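Local coordinates for peptidoglycan synthetase penicillin-binding protein 3 (Bifidobacterium adolescentis, PDB 4YE5) that probably binds penicillin and, as a member of the transpeptidase family, probably cross-links peptidoglycan, at residues S287-M297 with I338-M347. Sequence-based numbering, arbitrary orientation.
Sequences SIGKVLAMSGM and ILEQSSNVGM
Ser287 and Ser342 meet with their CA atoms 6.0 Å apart, where the N-terminal end of segment 287-297 faces the turn between helices 335-340 and 344-350. At Ser342 a Schellman motif with positive phi ends the first of these, and Ser343 caps the next, its OG accepting from Gly346 N and also hydrogen-bonded to Asp324 OD2. Lys290 runs extended from 287-297 until a bend at its last torsion (chi4 64°) brings NZ to Ser287 OG, 2.8 Å away. The same NZ donates to Asn344 OD1 at 3.0 Å, tilted 19° from the carbonyl plane of Asn344, and more weakly to Ser342 O. Ser287 OG is hydrogen-bonded to Lys486 NZ as well; its contact with Ser342 OG is long and weak. Away from NZ, the aliphatic part of Lys290 crosses Met347 obliquely, its CD 3.6 Å from Met347 CG. Met347, a selenomethionine folded at chi2 and chi3, is a knob in the hole formed by Lys290, Ala293, Met294 and Met297; its CE reaches Ala293 CB at 3.7 Å. Met294 crosses Met347 at about a right angle, and its CE touches both Met347 SE and Leu339 CB, 3.6 Å from each. Ser287 and Lys290 fit the SxxK motif, Ser342 and Asn344 the SxN motif and Lys486 the KTG-type motif that line the active site of penicillin-binding transpeptidases, consistent with Ser287 as the acylated serine.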
loop_
_atom_site.group_PDB
_atom_site.type_symbol
_atom_site.label_atom_id
_atom_site.label_comp_id
_atom_site.label_asym_id
_atom_site.label_seq_id
_atom_site.Cartn_x
_atom_site.Cartn_y
_atom_site.Cartn_z
ATOM N N SER A 287 13.162 3.433 22.130
ATOM C CA SER A 287 14.626 3.492 22.028
ATOM C C SER A 287 15.180 3.420 20.588
ATOM O O SER A 287 16.288 3.883 20.323
ATOM C CB SER A 287 15.261 2.417 22.937
ATOM O OG SER A 287 16.693 2.482 22.915
ATOM N N ILE A 288 14.408 2.872 19.646
ATOM C CA ILE A 288 14.829 2.930 18.242
ATOM C C ILE A 288 15.064 4.389 17.819
ATOM O O ILE A 288 15.953 4.685 17.028
ATOM C CB ILE A 288 13.784 2.245 17.299
ATOM C CG1 ILE A 288 13.450 0.850 17.845
ATOM C CG2 ILE A 288 14.322 2.202 15.834
ATOM C CD1 ILE A 288 12.680 -0.050 16.895
ATOM N N GLY A 289 14.261 5.293 18.370
ATOM C CA GLY A 289 14.435 6.722 18.147
ATOM C C GLY A 289 15.789 7.316 18.544
ATOM O O GLY A 289 16.143 8.412 18.078
ATOM N N LYS A 290 16.545 6.614 19.393
ATOM C CA LYS A 290 17.875 7.086 19.790
ATOM C C LYS A 290 18.794 7.121 18.578
ATOM O O LYS A 290 19.767 7.888 18.553
ATOM C CB LYS A 290 18.522 6.156 20.829
ATOM C CG LYS A 290 17.890 6.157 22.238
ATOM C CD LYS A 290 18.775 5.267 23.132
ATOM C CE LYS A 290 18.300 5.242 24.593
ATOM N NZ LYS A 290 16.957 4.647 24.748
ATOM N N VAL A 291 18.521 6.265 17.589
ATOM C CA VAL A 291 19.345 6.262 16.371
ATOM C C VAL A 291 19.331 7.635 15.714
ATOM O O VAL A 291 20.368 8.135 15.269
ATOM C CB VAL A 291 18.901 5.181 15.369
ATOM C CG1 VAL A 291 19.658 5.331 14.031
ATOM C CG2 VAL A 291 19.181 3.797 15.982
ATOM N N LEU A 292 18.154 8.253 15.682
ATOM C CA LEU A 292 18.002 9.562 15.035
ATOM C C LEU A 292 18.719 10.666 15.798
ATOM O O LEU A 292 19.424 11.494 15.197
ATOM C CB LEU A 292 16.526 9.949 14.882
ATOM C CG LEU A 292 15.515 8.904 14.386
ATOM C CD1 LEU A 292 14.270 9.607 13.876
ATOM C CD2 LEU A 292 16.095 8.006 13.333
ATOM N N ALA A 293 18.536 10.704 17.116
ATOM C CA ALA A 293 19.137 11.792 17.909
ATOM C C ALA A 293 20.661 11.696 17.948
ATOM O O ALA A 293 21.370 12.714 17.870
ATOM C CB ALA A 293 18.573 11.815 19.343
HETATM N N MSE A 294 21.159 10.473 18.077
HETATM C CA MSE A 294 22.607 10.227 18.151
HETATM C C MSE A 294 23.295 10.518 16.833
HETATM O O MSE A 294 24.414 11.041 16.804
HETATM C CB MSE A 294 22.905 8.772 18.544
HETATM C CG MSE A 294 24.398 8.494 18.779
HETATM SE SE MSE A 294 24.790 6.680 19.401
HETATM C CE MSE A 294 23.914 6.788 21.127
ATOM N N SER A 295 22.644 10.141 15.736
ATOM C CA SER A 295 23.142 10.506 14.423
ATOM C C SER A 295 23.375 12.018 14.364
ATOM O O SER A 295 24.404 12.486 13.833
ATOM C CB SER A 295 22.166 10.074 13.322
ATOM O OG SER A 295 22.150 8.660 13.207
ATOM N N GLY A 296 22.425 12.773 14.920
ATOM C CA GLY A 296 22.529 14.228 14.991
ATOM C C GLY A 296 23.747 14.680 15.805
ATOM O O GLY A 296 24.483 15.584 15.396
HETATM N N MSE A 297 23.974 14.035 16.946
HETATM C CA MSE A 297 25.104 14.373 17.810
HETATM C C MSE A 297 26.436 14.190 17.106
HETATM O O MSE A 297 27.344 15.017 17.239
HETATM C CB MSE A 297 25.103 13.519 19.076
HETATM C CG MSE A 297 23.917 13.767 19.966
HETATM SE SE MSE A 297 23.953 12.521 21.428
HETATM C CE MSE A 297 22.158 12.878 22.109
ATOM N N ILE A 338 25.866 3.463 24.955
ATOM C CA ILE A 338 24.604 4.086 25.369
ATOM C C ILE A 338 23.460 3.653 24.432
ATOM O O ILE A 338 22.326 3.391 24.879
ATOM C CB ILE A 338 24.734 5.636 25.454
ATOM C CG1 ILE A 338 25.490 6.017 26.741
ATOM C CG2 ILE A 338 23.353 6.312 25.403
ATOM C CD1 ILE A 338 26.131 7.405 26.728
ATOM N N LEU A 339 23.764 3.565 23.138
ATOM C CA LEU A 339 22.798 3.074 22.155
ATOM C C LEU A 339 22.486 1.593 22.419
ATOM O O LEU A 339 21.325 1.188 22.533
ATOM C CB LEU A 339 23.337 3.215 20.714
ATOM C CG LEU A 339 22.323 2.745 19.655
ATOM C CD1 LEU A 339 21.065 3.669 19.624
ATOM C CD2 LEU A 339 22.917 2.542 18.240
ATOM N N GLU A 340 23.546 0.797 22.502
ATOM C CA GLU A 340 23.434 -0.644 22.685
ATOM C C GLU A 340 22.653 -1.010 23.959
ATOM O O GLU A 340 21.876 -1.977 23.987
ATOM C CB GLU A 340 24.834 -1.255 22.755
ATOM C CG GLU A 340 24.828 -2.734 23.023
ATOM C CD GLU A 340 25.868 -3.143 24.044
ATOM O OE1 GLU A 340 26.547 -2.251 24.612
ATOM O OE2 GLU A 340 25.999 -4.363 24.280
ATOM N N GLN A 341 22.853 -0.223 25.007
ATOM C CA GLN A 341 22.208 -0.494 26.292
ATOM C C GLN A 341 20.880 0.239 26.449
ATOM O O GLN A 341 20.264 0.172 27.502
ATOM C CB GLN A 341 23.148 -0.112 27.433
ATOM C CG GLN A 341 24.484 -0.877 27.386
ATOM C CD GLN A 341 24.392 -2.236 28.064
ATOM O OE1 GLN A 341 23.345 -2.604 28.597
ATOM N NE2 GLN A 341 25.488 -2.980 28.054
ATOM N N SER A 342 20.436 0.932 25.401
ATOM C CA SER A 342 19.174 1.666 25.459
ATOM C C SER A 342 19.121 2.636 26.654
ATOM O O SER A 342 18.100 2.766 27.307
ATOM C CB SER A 342 17.980 0.698 25.532
ATOM O OG SER A 342 18.006 -0.233 24.454
ATOM N N SER A 343 20.212 3.328 26.934
ATOM C CA SER A 343 20.239 4.177 28.121
ATOM C C SER A 343 19.706 5.583 27.863
ATOM O O SER A 343 20.398 6.431 27.276
ATOM C CB SER A 343 21.646 4.248 28.694
ATOM O OG SER A 343 21.721 5.197 29.753
ATOM N N ASN A 344 18.481 5.814 28.319
ATOM C CA ASN A 344 17.877 7.143 28.336
ATOM C C ASN A 344 18.771 8.120 29.057
ATOM O O ASN A 344 18.962 9.256 28.621
ATOM C CB ASN A 344 16.527 7.107 29.057
ATOM C CG ASN A 344 15.563 6.137 28.427
ATOM O OD1 ASN A 344 15.679 5.815 27.248
ATOM N ND2 ASN A 344 14.602 5.660 29.210
ATOM N N VAL A 345 19.314 7.671 30.182
ATOM C CA VAL A 345 20.129 8.532 31.022
ATOM C C VAL A 345 21.379 8.946 30.240
ATOM O O VAL A 345 21.714 10.123 30.180
ATOM C CB VAL A 345 20.498 7.853 32.359
ATOM C CG1 VAL A 345 21.545 8.680 33.109
ATOM C CG2 VAL A 345 19.238 7.647 33.229
ATOM N N GLY A 346 22.040 7.983 29.607
ATOM C CA GLY A 346 23.177 8.290 28.754
ATOM C C GLY A 346 22.862 9.302 27.656
ATOM O O GLY A 346 23.675 10.181 27.365
HETATM N N MSE A 347 21.681 9.189 27.058
HETATM C CA MSE A 347 21.282 10.100 25.987
HETATM C C MSE A 347 21.111 11.520 26.517
HETATM O O MSE A 347 21.502 12.491 25.876
HETATM C CB MSE A 347 19.979 9.642 25.321
HETATM C CG MSE A 347 20.092 8.378 24.470
HETATM SE SE MSE A 347 21.352 8.578 22.999
HETATM C CE MSE A 347 20.331 9.690 21.764
#